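Local atomic coordinates of gluconate kinase (Lactobacillus acidophilus, PDB entry 3LL3), a protein that probably phosphorylates a sugar or sugar acid such as gluconate or xylulose at the expense of ATP, as a carbohydrate kinase of the FGGY family. Residues V259-A264 with G299-N304; G293-N298 with E343-W348; C255-G260 with G402-D407. All blocks are in the same frame, centred on the assembly; numbering follows the deposited sequence.

All three contacts belong to one C-terminal domain and meet its seven-stranded mixed sheet, in which strands 289-296, 263-269, 254-259 and 396-400 are consecutive neighbours. Along the chain, contacts 1 and 3 start from the same region and share Val259 and Gly260, contact 1 crosses contact 2, and both segments of contact 2 fall between the two of contact 3 in sequence. The centres of contacts 1 and 3 lie about 9 Å apart, those of 1 and 2 about 12 Å, and those of 2 and 3 about 16 Å. Contacts 1 and 3 hold ATP, while contact 2 touches D-xylulose and the sugar phosphate, so neighbouring strand ends and the loops after them carry nucleotide and sugar sites.

Contact 1: V259-A264 with G299-N304; sequences VGTSGA and GGIVFN. With ATP (adenosine-5'-triphosphate), chain C.
Thr261 and Ile301 meet with their side chains crossing obliquely, the methyl CG2 of Thr261 lying 3.6 Å from Ile301 CB and 4.0 Å from CD1. The threonine torsion decides which branch does this: CG2 stands anti to the backbone N, while OG1 lies beside it (chi1 -56°) and faces the beta-phosphate of ATP, to which it makes at most weak hydrogen bonds. One side chain is thus split between an apolar neighbour and the nucleotide. Beneath the methyl contact, Ile301 CG2 rests 3.4 Å from Thr261 O, the same oxygen that accepts the Ile301 N-H at 2.9 Å on a lone pair in the carbonyl plane. One residue back on each segment, Gly300 N donates to Gly260 O at 2.7 Å. Having no side chain, Gly300 can sit directly against that carbonyl. Two amides at the start of helix 300-311, which follows Gly299 at the N-cap position, therefore find their acceptors in the turn 260-261.

The nucleotide uses both partners. Thr261 N donates a short, fairly straight bond of 2.6 Å to ATP O1B, and the ribose hydroxyl O2' donates to Gly300 O at 2.9 Å. A turn further on, Phe303 sets one ring face against adenine, with ATP N3 3.7 Å above its plane and nearer the edge atoms CD1 and CE1 than the centre; Phe320 meets this ring edge-to-face. A tight turn joining strands 254-259 and 263-269 that presents a backbone N-H, that of Thr261, to the beta-phosphate is consistent with the phosphate-binding hairpin of the actin-like ATPase fold.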
loop_
_atom_site.group_PDB
_atom_site.type_symbol
_atom_site.label_atom_id
_atom_site.label_comp_id
_atom_site.label_asym_id
_atom_site.label_seq_id
_atom_site.Cartn_x
_atom_site.Cartn_y
_atom_site.Cartn_z
ATOM N N VAL A 259 -8.255 8.412 -21.643
ATOM C CA VAL A 259 -8.087 7.338 -20.670
ATOM C C VAL A 259 -9.095 6.237 -20.907
ATOM O O VAL A 259 -10.280 6.375 -20.603
ATOM C CB VAL A 259 -8.194 7.823 -19.221
ATOM C CG1 VAL A 259 -7.750 6.727 -18.284
ATOM C CG2 VAL A 259 -7.378 9.079 -18.998
ATOM N N GLY A 260 -8.620 5.148 -21.485
ATOM C CA GLY A 260 -9.431 3.966 -21.629
ATOM C C GLY A 260 -8.807 2.903 -20.756
ATOM O O GLY A 260 -8.594 3.119 -19.557
ATOM N N THR A 261 -8.510 1.754 -21.353
ATOM C CA THR A 261 -7.771 0.715 -20.639
ATOM C C THR A 261 -6.428 1.296 -20.171
ATOM O O THR A 261 -6.042 1.187 -18.981
ATOM C CB THR A 261 -7.589 -0.530 -21.527
ATOM O OG1 THR A 261 -8.881 -0.981 -21.966
ATOM C CG2 THR A 261 -6.925 -1.642 -20.757
ATOM N N SER A 262 -5.726 1.940 -21.096
ATOM C CA SER A 262 -4.523 2.684 -20.746
ATOM C C SER A 262 -4.811 4.160 -21.005
ATOM O O SER A 262 -5.872 4.496 -21.508
ATOM C CB SER A 262 -3.327 2.193 -21.565
ATOM O OG SER A 262 -3.543 2.386 -22.966
ATOM N N GLY A 263 -3.890 5.048 -20.664
ATOM C CA GLY A 263 -4.103 6.457 -20.923
ATOM C C GLY A 263 -2.976 7.157 -21.657
ATOM O O GLY A 263 -1.931 6.566 -21.917
ATOM N N ALA A 264 -3.190 8.433 -21.975
ATOM C CA ALA A 264 -2.155 9.271 -22.555
ATOM C C ALA A 264 -2.474 10.740 -22.308
ATOM O O ALA A 264 -3.637 11.148 -22.372
ATOM C CB ALA A 264 -2.022 8.996 -24.044
ATOM N N GLY A 299 -4.424 2.878 -16.543
ATOM C CA GLY A 299 -5.672 3.611 -16.652
ATOM C C GLY A 299 -6.845 2.783 -16.166
ATOM O O GLY A 299 -6.849 2.290 -15.028
ATOM N N GLY A 300 -7.837 2.619 -17.028
ATOM C CA GLY A 300 -9.028 1.884 -16.672
ATOM C C GLY A 300 -8.755 0.432 -16.351
ATOM O O GLY A 300 -9.554 -0.209 -15.671
ATOM N N ILE A 301 -7.639 -0.095 -16.859
ATOM C CA ILE A 301 -7.253 -1.470 -16.572
ATOM C C ILE A 301 -7.068 -1.679 -15.068
ATOM O O ILE A 301 -7.348 -2.748 -14.529
ATOM C CB ILE A 301 -5.952 -1.867 -17.331
ATOM C CG1 ILE A 301 -5.676 -3.363 -17.192
ATOM C CG2 ILE A 301 -4.724 -1.050 -16.839
ATOM C CD1 ILE A 301 -4.763 -3.911 -18.305
ATOM N N VAL A 302 -6.598 -0.636 -14.396
ATOM C CA VAL A 302 -6.398 -0.670 -12.960
ATOM C C VAL A 302 -7.726 -0.442 -12.222
ATOM O O VAL A 302 -7.990 -1.058 -11.190
ATOM C CB VAL A 302 -5.317 0.350 -12.513
ATOM C CG1 VAL A 302 -5.291 0.466 -10.988
ATOM C CG2 VAL A 302 -3.933 -0.080 -13.042
ATOM N N PHE A 303 -8.574 0.418 -12.774
ATOM C CA PHE A 303 -9.939 0.551 -12.273
ATOM C C PHE A 303 -10.651 -0.799 -12.321
ATOM O O PHE A 303 -11.326 -1.190 -11.384
ATOM C CB PHE A 303 -10.711 1.570 -13.106
ATOM C CG PHE A 303 -12.156 1.698 -12.723
ATOM C CD1 PHE A 303 -13.121 0.930 -13.348
ATOM C CD2 PHE A 303 -12.546 2.568 -11.708
ATOM C CE1 PHE A 303 -14.462 1.040 -13.000
ATOM C CE2 PHE A 303 -13.881 2.689 -11.358
ATOM C CZ PHE A 303 -14.844 1.915 -12.003
ATOM N N ASN A 304 -10.487 -1.503 -13.431
ATOM C CA ASN A 304 -11.024 -2.837 -13.567
ATOM C C ASN A 304 -10.469 -3.799 -12.521
ATOM O O ASN A 304 -11.229 -4.520 -11.896
ATOM C CB ASN A 304 -10.732 -3.384 -14.954
ATOM C CG ASN A 304 -11.481 -4.665 -15.241
ATOM O OD1 ASN A 304 -10.871 -5.721 -15.473
ATOM N ND2 ASN A 304 -12.806 -4.586 -15.230
HETATM P PG ATP C . -10.837 1.514 -27.673
HETATM O O1G ATP C . -12.113 0.530 -27.266
HETATM O O2G ATP C . -11.397 2.916 -28.367
HETATM O O3G ATP C . -9.934 0.802 -28.574
HETATM P PB ATP C . -10.199 1.060 -24.917
HETATM O O1B ATP C . -9.139 1.707 -23.839
HETATM O O2B ATP C . -9.964 -0.363 -25.125
HETATM O O3B ATP C . -9.999 1.935 -26.314
HETATM P PA ATP C . -12.424 2.394 -23.503
HETATM O O1A ATP C . -11.990 3.928 -23.883
HETATM O O2A ATP C . -13.865 2.192 -23.569
HETATM O O3A ATP C . -11.785 1.192 -24.448
HETATM O "O5'" ATP C . -11.955 2.159 -21.944
HETATM C "C5'" ATP C . -12.030 0.856 -21.415
HETATM C "C4'" ATP C . -11.992 0.956 -19.909
HETATM O "O4'" ATP C . -13.022 1.676 -19.251
HETATM C "C3'" ATP C . -11.661 -0.285 -19.027
HETATM O "O3'" ATP C . -10.310 -0.431 -18.700
HETATM C "C2'" ATP C . -12.707 -0.213 -17.856
HETATM O "O2'" ATP C . -12.205 -0.691 -16.638
HETATM C "C1'" ATP C . -13.080 1.252 -17.916
HETATM N N9 ATP C . -14.450 1.529 -17.510
HETATM C C8 ATP C . -15.584 0.954 -17.957
HETATM N N7 ATP C . -16.662 1.655 -17.348
HETATM C C5 ATP C . -16.120 2.678 -16.538
HETATM C C6 ATP C . -16.715 3.671 -15.725
HETATM N N6 ATP C . -18.168 3.765 -15.661
HETATM N N1 ATP C . -15.951 4.541 -15.056
HETATM C C2 ATP C . -14.578 4.486 -15.138
HETATM N N3 ATP C . -14.004 3.510 -15.934
HETATM C C4 ATP C . -14.781 2.625 -16.618
#

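Contact 2: G293-N298 with E343-W348; sequences GGPVNN and ERAPIW. With DXP (1-deoxy-D-xylulose-5-phosphate), chain D; XUL (D-xylulose), chain E.
Asn297 OD1 is gripped from the side by two nitrogens of Arg344, NE at 2.7 Å and NH2 at 2.9 Å. The amide and guanidinium planes are only 23° apart, and the oxygen lies in the plane of the guanidinium, which helps hold the guanidinium in that rotation. The third nitrogen, NH1, donates to O3 of D-xylulose at 2.7 Å, while Pro295 CB comes over one face of the group, 3.5 Å above its plane and nearer NH1 than CZ. The other end of the asparagine amide serves a second ligand: Asn297 ND2 donates to O3P of the bound sugar phosphate at 2.9 Å. An alanine in place of Arg344 would probably leave Asn297 OD1 without either donor, let its amide turn more easily, and deprive xylulose O3 of the bond from NH1.

The backbone of Glu343 borders the phosphate, but its carboxylate works behind the ligand-binding groups and ties the two segments together. Its chain bends at chi2 (51°), which brings CD back towards residues 296-298. OE1 accepts Asn297 N at 2.8 Å on its syn lone pair, and takes Arg344 N on the anti one, so a single oxygen steadies the backbone of both ligand-binding residues. OE2 is approached by Asn298 ND2 at 2.8 Å from far above the carboxylate plane (73° out of it); this amide also bonds to Gly341 and Gly342. On the apolar flank, Pro295 CD touches Ala345 CB and Trp348 CZ2, the indole being held at NE1 by Ser279 O. Asp239, His81 and Met80 complete the xylulose pocket and His129 the neighbouring sugar-phosphate site, two sites of this FGGY kinase that Arg344 and Asn297 link.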
loop_
_atom_site.group_PDB
_atom_site.type_symbol
_atom_site.label_atom_id
_atom_site.label_comp_id
_atom_site.label_asym_id
_atom_site.label_seq_id
_atom_site.Cartn_x
_atom_site.Cartn_y
_atom_site.Cartn_z
ATOM N N GLY A 293 4.216 14.110 -25.211
ATOM C CA GLY A 293 3.273 13.365 -24.406
ATOM C C GLY A 293 3.842 12.276 -23.537
ATOM O O GLY A 293 5.048 11.962 -23.589
ATOM N N GLY A 294 2.946 11.713 -22.732
ATOM C CA GLY A 294 3.241 10.581 -21.879
ATOM C C GLY A 294 2.200 9.489 -22.090
ATOM O O GLY A 294 1.009 9.699 -21.840
ATOM N N PRO A 295 2.634 8.325 -22.577
ATOM C CA PRO A 295 1.732 7.175 -22.601
ATOM C C PRO A 295 1.721 6.568 -21.191
ATOM O O PRO A 295 2.767 6.408 -20.597
ATOM C CB PRO A 295 2.407 6.216 -23.578
ATOM C CG PRO A 295 3.841 6.707 -23.725
ATOM C CD PRO A 295 4.016 7.969 -22.953
ATOM N N VAL A 296 0.547 6.275 -20.653
ATOM C CA VAL A 296 0.434 5.816 -19.266
ATOM C C VAL A 296 -0.300 4.480 -19.257
ATOM O O VAL A 296 -1.454 4.391 -19.722
ATOM C CB VAL A 296 -0.341 6.847 -18.422
ATOM C CG1 VAL A 296 -0.503 6.365 -16.995
ATOM C CG2 VAL A 296 0.371 8.196 -18.432
ATOM N N ASN A 297 0.356 3.440 -18.753
ATOM C CA ASN A 297 -0.232 2.097 -18.773
ATOM C C ASN A 297 -1.484 1.986 -17.903
ATOM O O ASN A 297 -2.480 1.360 -18.292
ATOM C CB ASN A 297 0.769 1.037 -18.290
ATOM C CG ASN A 297 2.047 0.989 -19.128
ATOM O OD1 ASN A 297 2.069 1.421 -20.282
ATOM N ND2 ASN A 297 3.118 0.437 -18.542
ATOM N N ASN A 298 -1.399 2.581 -16.719
ATOM C CA ASN A 298 -2.301 2.255 -15.621
ATOM C C ASN A 298 -3.546 3.106 -15.568
ATOM O O ASN A 298 -3.712 3.945 -14.674
ATOM C CB ASN A 298 -1.523 2.293 -14.304
ATOM C CG ASN A 298 -0.384 1.274 -14.295
ATOM O OD1 ASN A 298 -0.625 0.069 -14.313
ATOM N ND2 ASN A 298 0.851 1.755 -14.302
ATOM N N GLU A 343 5.250 0.860 -15.335
ATOM C CA GLU A 343 4.738 2.124 -15.870
ATOM C C GLU A 343 5.677 2.787 -16.867
ATOM O O GLU A 343 6.906 2.738 -16.705
ATOM C CB GLU A 343 4.416 3.095 -14.717
ATOM C CG GLU A 343 3.710 4.376 -15.146
ATOM C CD GLU A 343 2.497 4.098 -16.016
ATOM O OE1 GLU A 343 2.665 3.780 -17.226
ATOM O OE2 GLU A 343 1.372 4.203 -15.490
ATOM N N ARG A 344 5.101 3.398 -17.902
ATOM C CA ARG A 344 5.863 4.260 -18.784
ATOM C C ARG A 344 5.825 5.671 -18.183
ATOM O O ARG A 344 6.313 5.854 -17.078
ATOM C CB ARG A 344 5.376 4.141 -20.242
ATOM C CG ARG A 344 5.856 2.820 -20.868
ATOM C CD ARG A 344 5.281 2.528 -22.257
ATOM N NE ARG A 344 3.848 2.278 -22.187
ATOM C CZ ARG A 344 3.000 2.489 -23.191
ATOM N NH1 ARG A 344 3.445 2.952 -24.350
ATOM N NH2 ARG A 344 1.701 2.249 -23.029
ATOM N N ALA A 345 5.264 6.667 -18.858
ATOM C CA ALA A 345 5.170 7.977 -18.214
ATOM C C ALA A 345 4.254 7.845 -17.007
ATOM O O ALA A 345 3.279 7.105 -17.077
ATOM C CB ALA A 345 4.621 9.029 -19.166
ATOM N N PRO A 346 4.563 8.559 -15.901
ATOM C CA PRO A 346 5.704 9.473 -15.751
ATOM C C PRO A 346 6.998 8.866 -15.174
ATOM O O PRO A 346 8.039 9.518 -15.260
ATOM C CB PRO A 346 5.155 10.517 -14.781
ATOM C CG PRO A 346 4.351 9.681 -13.829
ATOM C CD PRO A 346 3.734 8.555 -14.678
ATOM N N ILE A 347 6.961 7.655 -14.620
ATOM C CA ILE A 347 8.146 7.136 -13.920
ATOM C C ILE A 347 9.095 6.258 -14.760
ATOM O O ILE A 347 10.236 6.043 -14.375
ATOM C CB ILE A 347 7.765 6.378 -12.635
ATOM C CG1 ILE A 347 6.866 5.191 -12.953
ATOM C CG2 ILE A 347 7.061 7.304 -11.646
ATOM C CD1 ILE A 347 6.723 4.223 -11.774
ATOM N N TRP A 348 8.618 5.748 -15.890
ATOM C CA TRP A 348 9.446 4.945 -16.789
ATOM C C TRP A 348 10.214 3.867 -16.025
ATOM O O TRP A 348 11.445 3.816 -16.050
ATOM C CB TRP A 348 10.384 5.837 -17.630
ATOM C CG TRP A 348 9.608 6.750 -18.564
ATOM C CD1 TRP A 348 9.299 8.074 -18.363
ATOM C CD2 TRP A 348 9.024 6.392 -19.826
ATOM N NE1 TRP A 348 8.554 8.558 -19.426
ATOM C CE2 TRP A 348 8.374 7.547 -20.334
ATOM C CE3 TRP A 348 8.979 5.210 -20.572
ATOM C CZ2 TRP A 348 7.688 7.546 -21.550
ATOM C CZ3 TRP A 348 8.308 5.215 -21.786
ATOM C CH2 TRP A 348 7.667 6.378 -22.261
HETATM C C1 DXP D . 7.657 -7.351 -17.211
HETATM C C2 DXP D . 6.127 -7.093 -17.075
HETATM C C3 DXP D . 5.436 -6.373 -18.261
HETATM C C4 DXP D . 6.182 -5.045 -18.501
HETATM C C5 DXP D . 5.604 -3.840 -19.284
HETATM O O2 DXP D . 5.626 -7.100 -16.001
HETATM O O3 DXP D . 4.071 -6.358 -18.113
HETATM O O4 DXP D . 6.786 -4.676 -17.302
HETATM O O5 DXP D . 5.733 -2.569 -18.705
HETATM P P DXP D . 6.199 -1.158 -19.448
HETATM O O2P DXP D . 7.788 -1.107 -19.544
HETATM O O1P DXP D . 5.357 -0.954 -20.796
HETATM O O3P DXP D . 5.967 -0.055 -18.595
HETATM C C1 XUL E . 2.011 6.768 -28.505
HETATM C C2 XUL E . 2.895 5.652 -27.922
HETATM C C3 XUL E . 2.352 4.201 -27.808
HETATM C C4 XUL E . 1.063 3.904 -28.599
HETATM C C5 XUL E . 1.269 3.845 -30.125
HETATM O O1 XUL E . 1.723 7.720 -27.509
HETATM O O2 XUL E . 3.997 5.928 -27.510
HETATM O O3 XUL E . 2.062 3.919 -26.461
HETATM O O4 XUL E . 0.577 2.656 -28.158
HETATM O O5 XUL E . 0.268 3.076 -30.746
#

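Contact 3: C255-G260 with G402-D407; sequences CALNVG and GFLKSD. With ATP (adenosine-5'-triphosphate), chain C.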
loop_
_atom_site.group_PDB
_atom_site.type_symbol
_atom_site.label_atom_id
_atom_site.label_comp_id
_atom_site.label_asym_id
_atom_site.label_seq_id
_atom_site.Cartn_x
_atom_site.Cartn_y
_atom_site.Cartn_z
ATOM N N CYS A 255 -4.389 20.596 -23.977
ATOM C CA CYS A 255 -3.786 19.259 -23.903
ATOM C C CYS A 255 -4.880 18.255 -24.264
ATOM O O CYS A 255 -6.067 18.541 -24.101
ATOM C CB CYS A 255 -3.309 18.953 -22.476
ATOM S SG CYS A 255 -1.807 19.821 -21.924
ATOM N N ALA A 256 -4.503 17.077 -24.730
ATOM C CA ALA A 256 -5.467 16.000 -24.904
ATOM C C ALA A 256 -5.191 14.889 -23.887
ATOM O O ALA A 256 -4.056 14.396 -23.763
ATOM C CB ALA A 256 -5.440 15.461 -26.333
ATOM N N LEU A 257 -6.226 14.539 -23.130
ATOM C CA LEU A 257 -6.161 13.467 -22.132
ATOM C C LEU A 257 -7.118 12.363 -22.577
ATOM O O LEU A 257 -8.347 12.563 -22.658
ATOM C CB LEU A 257 -6.609 13.981 -20.766
ATOM C CG LEU A 257 -6.803 12.891 -19.706
ATOM C CD1 LEU A 257 -5.428 12.311 -19.345
ATOM C CD2 LEU A 257 -7.504 13.430 -18.494
ATOM N N ASN A 258 -6.580 11.197 -22.882
ATOM C CA ASN A 258 -7.453 10.083 -23.183
ATOM C C ASN A 258 -7.192 8.997 -22.169
ATOM O O ASN A 258 -6.036 8.692 -21.853
ATOM C CB ASN A 258 -7.199 9.545 -24.571
ATOM C CG ASN A 258 -8.072 8.352 -24.890
ATOM O OD1 ASN A 258 -9.265 8.493 -25.167
ATOM N ND2 ASN A 258 -7.481 7.165 -24.858
ATOM N N VAL A 259 -8.255 8.412 -21.643
ATOM C CA VAL A 259 -8.087 7.338 -20.670
ATOM C C VAL A 259 -9.095 6.237 -20.907
ATOM O O VAL A 259 -10.280 6.375 -20.603
ATOM C CB VAL A 259 -8.194 7.823 -19.221
ATOM C CG1 VAL A 259 -7.750 6.727 -18.284
ATOM C CG2 VAL A 259 -7.378 9.079 -18.998
ATOM N N GLY A 260 -8.620 5.148 -21.485
ATOM C CA GLY A 260 -9.431 3.966 -21.629
ATOM C C GLY A 260 -8.807 2.903 -20.756
ATOM O O GLY A 260 -8.594 3.119 -19.557
ATOM N N GLY A 402 -13.097 5.639 -22.014
ATOM C CA GLY A 402 -14.069 4.961 -21.184
ATOM C C GLY A 402 -13.915 5.180 -19.690
ATOM O O GLY A 402 -14.889 5.044 -18.942
ATOM N N PHE A 403 -12.706 5.506 -19.236
ATOM C CA PHE A 403 -12.492 5.720 -17.802
ATOM C C PHE A 403 -13.134 7.029 -17.364
ATOM O O PHE A 403 -13.498 7.191 -16.204
ATOM C CB PHE A 403 -10.996 5.710 -17.446
ATOM C CG PHE A 403 -10.718 5.964 -15.992
ATOM C CD1 PHE A 403 -11.130 5.052 -15.022
ATOM C CD2 PHE A 403 -10.048 7.115 -15.588
ATOM C CE1 PHE A 403 -10.869 5.278 -13.677
ATOM C CE2 PHE A 403 -9.790 7.359 -14.227
ATOM C CZ PHE A 403 -10.199 6.435 -13.277
ATOM N N LEU A 404 -13.259 7.953 -18.313
ATOM C CA LEU A 404 -13.836 9.269 -18.082
ATOM C C LEU A 404 -15.317 9.330 -18.446
ATOM O O LEU A 404 -15.829 10.399 -18.736
ATOM C CB LEU A 404 -13.103 10.325 -18.908
ATOM C CG LEU A 404 -11.593 10.320 -18.727
ATOM C CD1 LEU A 404 -10.953 11.398 -19.590
ATOM C CD2 LEU A 404 -11.199 10.452 -17.245
ATOM N N LYS A 405 -16.001 8.194 -18.419
ATOM C CA LYS A 405 -17.416 8.154 -18.748
ATOM C C LYS A 405 -18.255 8.946 -17.765
ATOM O O LYS A 405 -19.120 9.694 -18.166
ATOM C CB LYS A 405 -17.944 6.718 -18.793
ATOM C CG LYS A 405 -19.365 6.639 -19.357
ATOM C CD LYS A 405 -20.080 5.352 -18.963
ATOM C CE LYS A 405 -19.425 4.137 -19.581
ATOM N NZ LYS A 405 -19.115 4.336 -21.044
ATOM N N SER A 406 -17.993 8.769 -16.473
ATOM C CA SER A 406 -18.856 9.314 -15.440
ATOM C C SER A 406 -18.580 10.783 -15.163
ATOM O O SER A 406 -17.450 11.242 -15.269
ATOM C CB SER A 406 -18.666 8.533 -14.144
ATOM O OG SER A 406 -17.400 8.853 -13.601
ATOM N N ASP A 407 -19.625 11.515 -14.792
ATOM C CA ASP A 407 -19.467 12.866 -14.273
ATOM C C ASP A 407 -18.526 12.939 -13.073
ATOM O O ASP A 407 -17.837 13.931 -12.871
ATOM C CB ASP A 407 -20.827 13.430 -13.838
ATOM C CG ASP A 407 -21.648 13.897 -14.999
ATOM O OD1 ASP A 407 -21.146 13.867 -16.147
ATOM O OD2 ASP A 407 -22.796 14.298 -14.755
HETATM P PG ATP C . -10.837 1.514 -27.673
HETATM O O1G ATP C . -12.113 0.530 -27.266
HETATM O O2G ATP C . -11.397 2.916 -28.367
HETATM O O3G ATP C . -9.934 0.802 -28.574
HETATM P PB ATP C . -10.199 1.060 -24.917
HETATM O O1B ATP C . -9.139 1.707 -23.839
HETATM O O2B ATP C . -9.964 -0.363 -25.125
HETATM O O3B ATP C . -9.999 1.935 -26.314
HETATM P PA ATP C . -12.424 2.394 -23.503
HETATM O O1A ATP C . -11.990 3.928 -23.883
HETATM O O2A ATP C . -13.865 2.192 -23.569
HETATM O O3A ATP C . -11.785 1.192 -24.448
HETATM O "O5'" ATP C . -11.955 2.159 -21.944
HETATM C "C5'" ATP C . -12.030 0.856 -21.415
HETATM C "C4'" ATP C . -11.992 0.956 -19.909
HETATM O "O4'" ATP C . -13.022 1.676 -19.251
HETATM C "C3'" ATP C . -11.661 -0.285 -19.027
HETATM O "O3'" ATP C . -10.310 -0.431 -18.700
HETATM C "C2'" ATP C . -12.707 -0.213 -17.856
HETATM O "O2'" ATP C . -12.205 -0.691 -16.638
HETATM C "C1'" ATP C . -13.080 1.252 -17.916
HETATM N N9 ATP C . -14.450 1.529 -17.510
HETATM C C8 ATP C . -15.584 0.954 -17.957
HETATM N N7 ATP C . -16.662 1.655 -17.348
HETATM C C5 ATP C . -16.120 2.678 -16.538
HETATM C C6 ATP C . -16.715 3.671 -15.725
HETATM N N6 ATP C . -18.168 3.765 -15.661
HETATM N N1 ATP C . -15.951 4.541 -15.056
HETATM C C2 ATP C . -14.578 4.486 -15.138
HETATM N N3 ATP C . -14.004 3.510 -15.934
HETATM C C4 ATP C . -14.781 2.625 -16.618
#
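CG1 of Val259 (chi1 -169°) and CG of Phe403 (chi1 178°) both stand anti to their own backbone N, and the two side chains lie side by side, pointing the same way. The touching is done near the root of the phenylalanine: Val259 CG1 sits 3.5 Å from Phe403 CB and reaches the ring at CD2. Leu404 takes the other setting, CG beside its backbone N (chi1 -53°); Leu404 CG comes within 4.2 Å of Val259 CB, and its CD1 meets Leu257 CD2. Leu380 of helix 365-388 closes on Leu257 and Val259, and Val409 and Cys413 of helix 407-417 on Leu404, so the contact is buried among helices and sheet.

The backbone bond between the segments runs from Phe403 N to Val259 O at 2.9 Å, with the donor somewhat tilted from the carbonyl plane. Gly402 N lies near the same oxygen but at a poor angle, and donates instead to ATP O1A at 2.8 Å. Phe403 also meets the base: CD1 is 3.4 Å from ATP N3, and its carbonyl O is 3.1 Å from ATP C2. At the link between ribose and phosphate, Gly260 CA approaches ATP O5' to 3.1 Å; a CB on Gly260 would run into ATP O1B.

Consecutive N-H groups thus do different work, one fastening the loop to strand 254-259 and the other meeting the alpha-phosphate. That second donor, a backbone amide, would probably offset part of the phosphate charge.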